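Local coordinates for Tle cognate immunity protein 4 C-terminal domain-containing protein (Pseudomonas aeruginosa PAO1, PDB 4R1D), which probably protects the bacterium from its own type VI secretion effector, the lipase Tle4, by binding it as the cognate immunity protein, at residues B[29-34]-B[159-164]; B[68-73]-B[80-85]; B[76-81]-B[97-102]; B[106-111]-B[150-155]. One frame throughout, in Å; residues are numbered along the deposited sequence.

From the N terminus, the chain first lays down 29-34, the turn between strands 23-30 and 33-38, which stays waiting for 159-164; contact 1 therefore closes the longest loop, and the other three are nested inside it. Contact 2 closes the hairpin of strands 68-73 and 79-84, and contact 3 pairs 79-84 with the next strand, 92-100, sharing Gly80 and Leu81 with contact 2. Strand 107-115 then follows beside 92-100, and contact 4 ties its start to 150-155. Contacts 2 and 3 lie within the N-terminal family region, whereas contacts 1 and 4 join it to the C-terminal one; the centres of contacts 1 and 4 are about 12 Å apart.

Contact 1 (B[29-34]-B[159-164]); sequences YLWGDR and FQVERF
Tyr29 turns one ring face to the guanidinium of Arg163, which lies flat on it with the two planes only 11° apart. NH1 sits over the CD1-CE1 side of the ring, 3.6 Å from Tyr29 CE1, and NH2 over CG and CD2, giving a cation-pi contact with Arg163 CZ 4.0 Å from the ring centroid. The arginine chain bends at chi3, which turns NE back, and chi4 (91°) then sets CZ over the ring. Gln110 of the partner chain takes a hydrogen bond from Arg163 NH2, and Asn64 of that chain bonds Tyr29 OH, so both ends of the stacked pair reach the complex interface.

The backbones of the same two residues pair antiparallel: Tyr29 N gives a 2.8 Å bond to Arg163 O, and Arg163 N returns one to Tyr29 O. Further on, Trp31 N reaches Val161 O in a nearly straight bond (175°), although the N lies well above the carbonyl plane. The indole spreads over the backbone and side chain of Val161, whose CG2 is 3.6 Å from Trp31 CZ3. At the indole edge, in its plane, a water accepts from Trp31 NE1 and donates to Gln160 OE1. The other end of that amide, NE2, bonds Glu162 OE1 at 2.9 Å; Arg13 forms a salt bridge with the same carboxylate through OE2.

Leu30 to Asp33 form a type I' turn, with Gly32 at backbone angles suited to glycine: the tight turn of a beta hairpin, set here against strand 162-169 at the interface with the partner chain.

Contact 2 (B[68-73]-B[80-85]); sequences FLRKID and GLLSWS
Strands 68-73 and 80-84 run antiparallel, their axes 4.6 Å apart at closest, and a classic beta bulge breaks the register where Leu69 and Arg70 both face Leu82. Leu82 O takes two N-H groups there, at 2.8 Å from Leu69 N and a longer 3.3 Å from Arg70 N.

Leu82 then lies side by side with Arg70, pointing the same way, and its CD2 sits over one face of the guanidinium, 3.6 Å from Arg70 NE. Glu119 of helix 119-132 forms a salt bridge with that NE and probably helps to orient the group. The bulge also sends Leu69 toward the partner strand: its CD1 stands over the five-membered ring of Trp84, 4.0 Å from the centroid and almost exactly on the ring normal, while CD2 lies 3.6 Å from Trp84 NE1. On the face shared by Phe68, Lys71 and Leu81, Leu81 CD2 meets the edge of the Phe68 ring at CE1 and also touches Lys71 CG.

The chemistry is thus mixed. Backbone bonds set the strand pairing, and carbon contacts pack both faces; the arginine's charge is met by Glu119, leaving its flat face to rest on a methyl group.

Contact 3 (B[76-81]-B[97-102]); sequences NESVGL and TYVTSK
Tyr98 O is gripped by two donors from the facing segment, Ser78 OG at 2.7 Å and Val79 N at 3.1 Å. The serine reaches it because OG is anti to the backbone N (chi1 177°), and it comes in tilted from the carbonyl plane while the amide lies in it. Val79 O answers with a straighter bond from Tyr98 N, 176° at the hydrogen. This is the antiparallel pairing of a beta hairpin, strands 79-84 and 92-100, and Val79 and Tyr98 form one of its hydrogen-bonded pairs.

Next to it, Gly80 faces Thr97 in a non-hydrogen-bonded pair, where the alpha carbons come to 4.2 Å. Thr97 CA also makes a CA-H...O contact with Val79 O. Around these bonds the apolar groups touch lightly: Val79 CG2 rests on Tyr98 CB, and Leu81 CD1 approaches Tyr98 CE2. Ser78 OG lies 3.6 Å from Val99 CB, so the hydroxyl is packed against carbon as well as bonded.

Helices pack on both faces of the pair. Helix 42-58 packs on Leu81 and the Tyr98 ring through Leu52, while Asp96 takes the bond of Tyr98 OH. Thr97 OG1 instead bonds Trp110 O on the following strand, and helix 119-132 reaches Ser78 and Thr97 through Ala130 and Ser126.

Toward the open end of the hairpin, Lys102 is modelled in two conformers; in one of them it crosses Glu77 with a long salt bridge, 3.8 Å from OE1 to NZ. That same conformer has a shorter bond within its own segment: Lys102 NZ donates to Thr100 OG1 at 2.7 Å.

Contact 4 (B[106-111]-B[150-155]); sequences HVYRWK and DHAYIA
Tyr108 points its CB toward segment 150-155, and CG is anti to the carbonyl carbon (chi1 -56°), which starts the ring on its way across. The first atoms of the ring to meet the other segment are on the CE1 side: Tyr108 CE1 lies 3.3 Å from Asp150 O, which approaches the ring at its edge and in its plane. CZ comes next, with the same oxygen close by and Ala152 CB at 4.0 Å. At the tip, OH donates a short hydrogen bond to Asp150 O, 2.6 Å long and in the plane of that carbonyl. Two carbons also touch the same hydroxyl, Ala152 CB at 3.3 Å and the methylene His151 CB at 3.5 Å.

This is a junction of two beta elements without strand pairing between them. Strand 107-115 sits between 92-100 and 33-38, whereas 152-155 is the middle strand of a small three-stranded antiparallel sheet with 133-135 and 146-149. Leu133 of that sheet packs against both Tyr108 and Ala152, and Ile35 lies against the tyrosine from strand 33-38.

Two residues earlier, His106 offers a ring face to His151. His151 CB stands over its centre, 3.8 Å from the centroid and close to the ring normal, a CH-pi contact. The two imidazoles themselves meet obliquely, planes 31° apart. At the rim, His106 CD2 approaches His151 O to 3.5 Å, and Tyr37 meets the His151 ring.

Contact 1 (B[29-34]-B[159-164])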
# COMPACT_ATOMS: atom_id res chain seq x y z
N TYR B 29 14.38 12.65 -7.29
CA TYR B 29 13.53 13.22 -6.27
C TYR B 29 14.28 14.31 -5.51
O TYR B 29 15.42 14.10 -5.08
CB TYR B 29 13.07 12.12 -5.29
CG TYR B 29 12.55 10.88 -5.99
CD1 TYR B 29 13.42 9.90 -6.44
CD2 TYR B 29 11.18 10.70 -6.19
CE1 TYR B 29 12.96 8.77 -7.09
CE2 TYR B 29 10.70 9.55 -6.85
CZ TYR B 29 11.59 8.60 -7.29
OH TYR B 29 11.14 7.47 -7.93
N LEU B 30 13.62 15.46 -5.34
CA LEU B 30 14.20 16.60 -4.65
C LEU B 30 13.32 16.94 -3.45
O LEU B 30 12.12 17.14 -3.59
CB LEU B 30 14.26 17.79 -5.61
CG LEU B 30 14.99 19.04 -5.17
CD1 LEU B 30 16.47 18.76 -4.90
CD2 LEU B 30 14.82 20.10 -6.25
N TRP B 31 13.94 17.01 -2.27
CA TRP B 31 13.21 17.22 -1.03
C TRP B 31 12.05 16.23 -0.96
O TRP B 31 10.98 16.54 -0.46
CB TRP B 31 12.75 18.68 -0.90
CG TRP B 31 13.92 19.63 -0.87
CD1 TRP B 31 14.39 20.40 -1.91
CD2 TRP B 31 14.78 19.90 0.24
NE1 TRP B 31 15.49 21.12 -1.51
CE2 TRP B 31 15.75 20.83 -0.20
CE3 TRP B 31 14.84 19.44 1.56
CZ2 TRP B 31 16.75 21.32 0.64
CZ3 TRP B 31 15.83 19.92 2.39
CH2 TRP B 31 16.78 20.85 1.93
N GLY B 32 12.29 15.02 -1.46
CA GLY B 32 11.35 13.93 -1.31
C GLY B 32 10.30 13.80 -2.41
O GLY B 32 9.61 12.80 -2.48
N ASP B 33 10.20 14.81 -3.27
CA ASP B 33 9.18 14.82 -4.32
C ASP B 33 9.81 14.63 -5.70
O ASP B 33 10.87 15.18 -5.98
CB ASP B 33 8.41 16.14 -4.27
CG ASP B 33 7.64 16.31 -2.97
OD1 ASP B 33 7.01 15.33 -2.52
OD2 ASP B 33 7.68 17.42 -2.39
N ARG B 34 9.15 13.87 -6.57
CA ARG B 34 9.73 13.59 -7.88
C ARG B 34 9.86 14.82 -8.77
O ARG B 34 8.93 15.62 -8.88
CB ARG B 34 8.89 12.54 -8.60
CG ARG B 34 9.41 12.22 -10.00
CD ARG B 34 8.79 10.94 -10.52
NE ARG B 34 9.20 10.68 -11.89
CZ ARG B 34 8.55 9.89 -12.74
NH1 ARG B 34 7.45 9.26 -12.35
NH2 ARG B 34 9.00 9.72 -13.98
N PHE B 159 24.36 21.52 0.07
CA PHE B 159 23.53 20.40 0.49
C PHE B 159 22.05 20.63 0.20
O PHE B 159 21.52 21.71 0.42
CB PHE B 159 23.72 20.07 1.97
CG PHE B 159 22.89 18.91 2.41
CD1 PHE B 159 23.30 17.62 2.13
CD2 PHE B 159 21.67 19.11 3.03
CE1 PHE B 159 22.53 16.54 2.49
CE2 PHE B 159 20.89 18.03 3.40
CZ PHE B 159 21.32 16.74 3.13
N GLN B 160 21.39 19.58 -0.30
CA GLN B 160 19.94 19.56 -0.43
C GLN B 160 19.54 18.09 -0.30
O GLN B 160 20.36 17.21 -0.57
CB GLN B 160 19.51 20.10 -1.79
CG GLN B 160 20.20 19.39 -2.93
CD GLN B 160 19.83 19.96 -4.29
OE1 GLN B 160 19.29 21.06 -4.40
NE2 GLN B 160 20.12 19.20 -5.34
N VAL B 161 18.30 17.82 0.11
CA VAL B 161 17.83 16.44 0.11
C VAL B 161 17.58 16.01 -1.34
O VAL B 161 16.80 16.65 -2.05
CB VAL B 161 16.54 16.26 0.93
CG1 VAL B 161 15.95 14.88 0.69
CG2 VAL B 161 16.79 16.49 2.42
N GLU B 162 18.24 14.93 -1.76
CA GLU B 162 18.20 14.51 -3.15
C GLU B 162 18.33 12.99 -3.21
O GLU B 162 18.98 12.37 -2.37
CB GLU B 162 19.33 15.19 -3.97
CG GLU B 162 20.73 14.91 -3.46
CD GLU B 162 21.80 15.64 -4.26
OE1 GLU B 162 21.52 16.75 -4.76
OE2 GLU B 162 22.91 15.08 -4.39
N ARG B 163 17.69 12.39 -4.20
CA ARG B 163 17.60 10.94 -4.27
C ARG B 163 17.33 10.55 -5.70
O ARG B 163 16.69 11.29 -6.44
CB ARG B 163 16.47 10.45 -3.34
CG ARG B 163 16.05 8.98 -3.56
CD ARG B 163 15.19 8.47 -2.40
NE ARG B 163 13.89 9.15 -2.27
CZ ARG B 163 12.78 8.72 -2.87
NH1 ARG B 163 12.80 7.64 -3.65
NH2 ARG B 163 11.64 9.37 -2.68
N PHE B 164 17.84 9.38 -6.09
CA PHE B 164 17.42 8.76 -7.34
C PHE B 164 17.17 7.28 -7.16
O PHE B 164 17.62 6.66 -6.19
CB PHE B 164 18.43 9.02 -8.47
CG PHE B 164 19.75 8.31 -8.31
CD1 PHE B 164 19.89 6.96 -8.61
CD2 PHE B 164 20.87 9.00 -7.87
CE1 PHE B 164 21.12 6.31 -8.46
CE2 PHE B 164 22.11 8.37 -7.74
CZ PHE B 164 22.23 7.03 -8.03
O HOH W 1 17.39 22.51 -3.06

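Contact 2 (B[68-73]-B[80-85])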
# COMPACT_ATOMS: atom_id res chain seq x y z
N PHE B 68 -7.62 27.34 -5.29
CA PHE B 68 -6.44 27.98 -5.86
C PHE B 68 -6.02 29.19 -5.04
O PHE B 68 -6.82 30.08 -4.77
CB PHE B 68 -6.68 28.40 -7.31
CG PHE B 68 -5.45 28.92 -8.00
CD1 PHE B 68 -4.44 28.05 -8.36
CD2 PHE B 68 -5.31 30.27 -8.29
CE1 PHE B 68 -3.30 28.51 -8.99
CE2 PHE B 68 -4.16 30.74 -8.93
CZ PHE B 68 -3.16 29.85 -9.28
N LEU B 69 -4.76 29.22 -4.64
CA LEU B 69 -4.24 30.33 -3.85
C LEU B 69 -3.51 31.37 -4.70
O LEU B 69 -3.86 32.55 -4.67
CB LEU B 69 -3.36 29.80 -2.72
CG LEU B 69 -4.22 28.87 -1.86
CD1 LEU B 69 -3.38 28.02 -0.94
CD2 LEU B 69 -5.26 29.67 -1.07
N ARG B 70 -2.51 30.95 -5.46
CA ARG B 70 -1.77 31.89 -6.29
C ARG B 70 -0.85 31.21 -7.28
O ARG B 70 -0.43 30.07 -7.10
CB ARG B 70 -0.96 32.88 -5.43
CG ARG B 70 -0.09 32.24 -4.36
CD ARG B 70 0.49 33.30 -3.41
NE ARG B 70 0.68 32.77 -2.06
CZ ARG B 70 -0.29 32.65 -1.16
NH1 ARG B 70 -1.53 33.04 -1.46
NH2 ARG B 70 -0.04 32.16 0.05
N LYS B 71 -0.54 31.93 -8.36
CA LYS B 71 0.51 31.53 -9.27
C LYS B 71 1.75 32.35 -8.93
O LYS B 71 1.70 33.58 -8.88
CB LYS B 71 0.08 31.78 -10.71
CG LYS B 71 1.07 31.27 -11.74
CD LYS B 71 0.54 31.52 -13.14
CE LYS B 71 1.56 31.13 -14.19
NZ LYS B 71 1.06 31.48 -15.55
N ILE B 72 2.86 31.65 -8.68
CA ILE B 72 4.09 32.29 -8.27
C ILE B 72 5.13 32.28 -9.39
O ILE B 72 5.34 31.27 -10.06
CB ILE B 72 4.68 31.61 -7.01
CG1 ILE B 72 3.68 31.72 -5.84
CG2 ILE B 72 6.02 32.22 -6.63
CD1 ILE B 72 4.00 30.82 -4.67
N ASP B 73 5.78 33.43 -9.59
CA ASP B 73 6.83 33.58 -10.59
C ASP B 73 8.19 33.41 -9.92
O ASP B 73 8.59 34.23 -9.09
CB ASP B 73 6.72 34.95 -11.26
CG ASP B 73 7.77 35.17 -12.35
OD1 ASP B 73 8.40 34.19 -12.80
OD2 ASP B 73 7.96 36.34 -12.76
N GLY B 80 5.04 28.47 -10.34
CA GLY B 80 4.40 27.51 -9.46
C GLY B 80 2.92 27.78 -9.29
O GLY B 80 2.50 28.93 -9.25
N LEU B 81 2.13 26.72 -9.20
CA LEU B 81 0.73 26.84 -8.84
C LEU B 81 0.59 26.41 -7.39
O LEU B 81 0.96 25.30 -7.03
CB LEU B 81 -0.16 25.97 -9.74
CG LEU B 81 -0.07 26.23 -11.25
CD1 LEU B 81 -0.91 25.24 -12.05
CD2 LEU B 81 -0.47 27.67 -11.58
N LEU B 82 0.06 27.30 -6.56
CA LEU B 82 -0.12 27.01 -5.15
C LEU B 82 -1.59 26.83 -4.85
O LEU B 82 -2.41 27.72 -5.11
CB LEU B 82 0.45 28.15 -4.30
CG LEU B 82 0.56 27.87 -2.80
CD1 LEU B 82 1.72 26.95 -2.52
CD2 LEU B 82 0.76 29.19 -2.05
N SER B 83 -1.93 25.67 -4.30
CA SER B 83 -3.31 25.35 -3.94
C SER B 83 -3.31 24.73 -2.56
O SER B 83 -2.26 24.33 -2.07
CB SER B 83 -3.93 24.38 -4.96
OG SER B 83 -3.21 23.15 -5.01
N TRP B 84 -4.47 24.66 -1.91
CA TRP B 84 -4.59 23.87 -0.68
C TRP B 84 -4.31 22.40 -1.00
O TRP B 84 -4.66 21.91 -2.07
CB TRP B 84 -5.99 24.03 -0.07
CG TRP B 84 -6.14 25.33 0.65
CD1 TRP B 84 -6.98 26.36 0.33
CD2 TRP B 84 -5.42 25.74 1.82
NE1 TRP B 84 -6.83 27.39 1.23
CE2 TRP B 84 -5.88 27.04 2.15
CE3 TRP B 84 -4.44 25.15 2.62
CZ2 TRP B 84 -5.39 27.74 3.25
CZ3 TRP B 84 -3.96 25.85 3.71
CH2 TRP B 84 -4.43 27.13 4.01
N SER B 85 -3.68 21.68 -0.06
CA SER B 85 -3.31 20.29 -0.33
C SER B 85 -4.49 19.32 -0.29
O SER B 85 -4.39 18.18 -0.75
CB SER B 85 -2.21 19.83 0.63
OG SER B 85 -2.69 19.83 1.95

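Contact 3 (B[76-81]-B[97-102])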
# COMPACT_ATOMS: atom_id res chain seq x y z
N ASN B 76 13.41 33.30 -14.10
CA ASN B 76 13.93 32.36 -15.08
C ASN B 76 12.84 31.54 -15.77
O ASN B 76 13.04 30.36 -16.07
CB ASN B 76 14.98 31.45 -14.43
CG ASN B 76 16.27 32.19 -14.13
OD1 ASN B 76 16.57 32.50 -12.97
ND2 ASN B 76 17.03 32.49 -15.17
N GLU B 77 11.71 32.19 -16.04
CA GLU B 77 10.51 31.60 -16.64
C GLU B 77 9.89 30.41 -15.89
O GLU B 77 8.98 29.77 -16.39
CB GLU B 77 10.67 31.26 -18.13
CG GLU B 77 12.05 30.84 -18.58
CD GLU B 77 12.92 32.02 -18.93
OE1 GLU B 77 14.16 31.88 -18.92
OE2 GLU B 77 12.36 33.10 -19.22
N SER B 78 10.37 30.15 -14.68
CA SER B 78 9.80 29.08 -13.88
C SER B 78 8.60 29.59 -13.09
O SER B 78 8.62 30.73 -12.61
CB SER B 78 10.86 28.51 -12.94
OG SER B 78 10.30 27.52 -12.10
N VAL B 79 7.56 28.77 -12.97
CA VAL B 79 6.36 29.17 -12.25
C VAL B 79 5.85 28.07 -11.31
O VAL B 79 6.18 26.89 -11.46
CB VAL B 79 5.21 29.55 -13.21
CG1 VAL B 79 5.64 30.72 -14.11
CG2 VAL B 79 4.79 28.35 -14.05
N GLY B 80 5.04 28.47 -10.34
CA GLY B 80 4.40 27.51 -9.46
C GLY B 80 2.92 27.78 -9.29
O GLY B 80 2.50 28.93 -9.25
N LEU B 81 2.13 26.72 -9.20
CA LEU B 81 0.73 26.84 -8.84
C LEU B 81 0.59 26.41 -7.39
O LEU B 81 0.96 25.30 -7.03
CB LEU B 81 -0.16 25.97 -9.74
CG LEU B 81 -0.07 26.23 -11.25
CD1 LEU B 81 -0.91 25.24 -12.05
CD2 LEU B 81 -0.47 27.67 -11.58
N THR B 97 5.40 23.04 -9.13
CA THR B 97 6.38 23.88 -9.84
C THR B 97 6.75 23.35 -11.22
O THR B 97 6.96 22.15 -11.41
CB THR B 97 7.69 24.09 -9.06
OG1 THR B 97 8.42 22.86 -9.01
CG2 THR B 97 7.45 24.63 -7.64
N TYR B 98 6.83 24.27 -12.17
CA TYR B 98 7.28 23.95 -13.52
C TYR B 98 8.56 24.73 -13.77
O TYR B 98 8.63 25.93 -13.51
CB TYR B 98 6.18 24.29 -14.53
CG TYR B 98 4.94 23.47 -14.26
CD1 TYR B 98 4.75 22.26 -14.88
CD2 TYR B 98 4.00 23.88 -13.30
CE1 TYR B 98 3.65 21.48 -14.61
CE2 TYR B 98 2.89 23.11 -13.02
CZ TYR B 98 2.72 21.90 -13.68
OH TYR B 98 1.63 21.11 -13.43
N VAL B 99 9.58 24.04 -14.25
CA VAL B 99 10.90 24.65 -14.36
C VAL B 99 11.60 24.14 -15.60
O VAL B 99 11.39 22.99 -16.01
CB VAL B 99 11.76 24.38 -13.10
CG1 VAL B 99 12.02 22.89 -12.92
CG2 VAL B 99 13.06 25.18 -13.15
N THR B 100 12.41 24.99 -16.21
CA THR B 100 13.09 24.65 -17.46
C THR B 100 14.60 24.72 -17.32
O THR B 100 15.12 25.52 -16.56
CB THR B 100 12.66 25.61 -18.58
OG1 THR B 100 12.89 26.96 -18.16
CG2 THR B 100 11.18 25.44 -18.88
N SER B 101 15.30 23.86 -18.06
CA SER B 101 16.75 23.89 -18.06
C SER B 101 17.25 25.00 -18.99
O SER B 101 16.51 25.45 -19.87
CB SER B 101 17.30 22.54 -18.53
OG SER B 101 16.68 22.17 -19.75
N LYS B 102 18.48 25.43 -18.77
CA LYS B 102 19.13 26.41 -19.64
C LYS B 102 20.55 25.94 -19.94
O LYS B 102 21.18 25.27 -19.12
CB LYS B 102 19.18 27.79 -18.97
CG LYS B 102 17.84 28.27 -18.44
CD LYS B 102 16.80 28.31 -19.54
CE LYS B 102 15.39 28.26 -18.96
NZ LYS B 102 14.35 28.27 -20.01

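Contact 4 (B[106-111]-B[150-155])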
# COMPACT_ATOMS: atom_id res chain seq x y z
N HIS B 106 14.34 22.37 -21.68
CA HIS B 106 13.62 21.14 -21.38
C HIS B 106 12.72 21.48 -20.21
O HIS B 106 13.09 22.29 -19.36
CB HIS B 106 14.56 20.01 -20.94
CG HIS B 106 15.61 19.67 -21.94
ND1 HIS B 106 15.32 19.04 -23.13
CD2 HIS B 106 16.95 19.86 -21.93
CE1 HIS B 106 16.44 18.85 -23.81
NE2 HIS B 106 17.44 19.35 -23.11
N VAL B 107 11.55 20.86 -20.17
CA VAL B 107 10.57 21.17 -19.13
C VAL B 107 10.48 20.09 -18.06
O VAL B 107 10.60 18.92 -18.36
CB VAL B 107 9.18 21.36 -19.75
CG1 VAL B 107 8.12 20.74 -18.89
CG2 VAL B 107 8.91 22.82 -19.93
N TYR B 108 10.28 20.52 -16.81
CA TYR B 108 10.14 19.59 -15.69
C TYR B 108 8.99 19.99 -14.78
O TYR B 108 8.72 21.18 -14.61
CB TYR B 108 11.43 19.54 -14.87
CG TYR B 108 12.62 19.18 -15.71
CD1 TYR B 108 13.11 17.88 -15.74
CD2 TYR B 108 13.24 20.14 -16.50
CE1 TYR B 108 14.20 17.55 -16.52
CE2 TYR B 108 14.31 19.82 -17.29
CZ TYR B 108 14.79 18.54 -17.30
OH TYR B 108 15.87 18.24 -18.09
N ARG B 109 8.34 18.99 -14.19
CA ARG B 109 7.33 19.24 -13.18
C ARG B 109 7.85 18.73 -11.84
O ARG B 109 8.34 17.61 -11.75
CB ARG B 109 6.03 18.51 -13.53
CG ARG B 109 4.93 18.73 -12.51
CD ARG B 109 3.71 17.87 -12.80
NE ARG B 109 2.53 18.38 -12.12
CZ ARG B 109 1.33 17.81 -12.16
NH1 ARG B 109 1.15 16.68 -12.83
NH2 ARG B 109 0.30 18.36 -11.52
N TRP B 110 7.76 19.55 -10.80
CA TRP B 110 8.24 19.17 -9.49
C TRP B 110 7.19 19.60 -8.47
O TRP B 110 7.12 20.77 -8.09
CB TRP B 110 9.59 19.82 -9.20
CG TRP B 110 10.12 19.49 -7.82
CD1 TRP B 110 10.21 18.25 -7.25
CD2 TRP B 110 10.62 20.42 -6.85
NE1 TRP B 110 10.75 18.35 -5.98
CE2 TRP B 110 11.01 19.67 -5.71
CE3 TRP B 110 10.79 21.81 -6.84
CZ2 TRP B 110 11.55 20.26 -4.58
CZ3 TRP B 110 11.34 22.40 -5.70
CH2 TRP B 110 11.71 21.62 -4.59
N LYS B 111 6.35 18.66 -8.07
CA LYS B 111 5.17 19.00 -7.27
C LYS B 111 5.22 18.32 -5.91
O LYS B 111 5.53 17.14 -5.81
CB LYS B 111 3.90 18.58 -8.01
CG LYS B 111 2.60 18.83 -7.21
CD LYS B 111 1.39 18.33 -7.98
CE LYS B 111 1.43 16.83 -8.19
NZ LYS B 111 0.18 16.32 -8.83
N ASP B 150 17.27 13.59 -15.96
CA ASP B 150 17.03 13.49 -17.40
C ASP B 150 17.36 14.82 -18.08
O ASP B 150 16.80 15.85 -17.73
CB ASP B 150 15.57 13.18 -17.70
CG ASP B 150 15.07 11.98 -16.95
OD1 ASP B 150 15.20 10.86 -17.47
OD2 ASP B 150 14.55 12.17 -15.84
N HIS B 151 18.27 14.78 -19.05
CA HIS B 151 18.53 15.93 -19.92
C HIS B 151 19.09 17.17 -19.21
O HIS B 151 19.17 18.25 -19.81
CB HIS B 151 17.27 16.33 -20.67
CG HIS B 151 16.68 15.22 -21.49
ND1 HIS B 151 17.20 14.84 -22.71
CD2 HIS B 151 15.62 14.41 -21.26
CE1 HIS B 151 16.48 13.85 -23.20
NE2 HIS B 151 15.52 13.56 -22.34
N ALA B 152 19.47 17.04 -17.95
CA ALA B 152 19.94 18.20 -17.23
C ALA B 152 20.71 17.84 -15.97
O ALA B 152 20.91 16.66 -15.66
CB ALA B 152 18.76 19.12 -16.88
N TYR B 153 21.17 18.86 -15.26
CA TYR B 153 21.69 18.66 -13.92
C TYR B 153 21.46 19.90 -13.08
O TYR B 153 21.44 21.02 -13.57
CB TYR B 153 23.17 18.29 -13.93
CG TYR B 153 24.10 19.37 -14.46
CD1 TYR B 153 24.29 19.56 -15.82
CD2 TYR B 153 24.81 20.17 -13.58
CE1 TYR B 153 25.15 20.54 -16.30
CE2 TYR B 153 25.67 21.14 -14.04
CZ TYR B 153 25.84 21.32 -15.39
OH TYR B 153 26.70 22.30 -15.83
N ILE B 154 21.28 19.67 -11.79
CA ILE B 154 21.09 20.77 -10.86
C ILE B 154 22.47 21.19 -10.40
O ILE B 154 23.13 20.47 -9.66
CB ILE B 154 20.20 20.32 -9.68
CG1 ILE B 154 18.87 19.79 -10.22
CG2 ILE B 154 19.99 21.48 -8.71
CD1 ILE B 154 18.01 19.08 -9.19
N ALA B 155 22.93 22.34 -10.89
CA ALA B 155 24.31 22.74 -10.66
C ALA B 155 24.54 23.19 -9.22
O ALA B 155 23.65 23.75 -8.58
CB ALA B 155 24.70 23.86 -11.63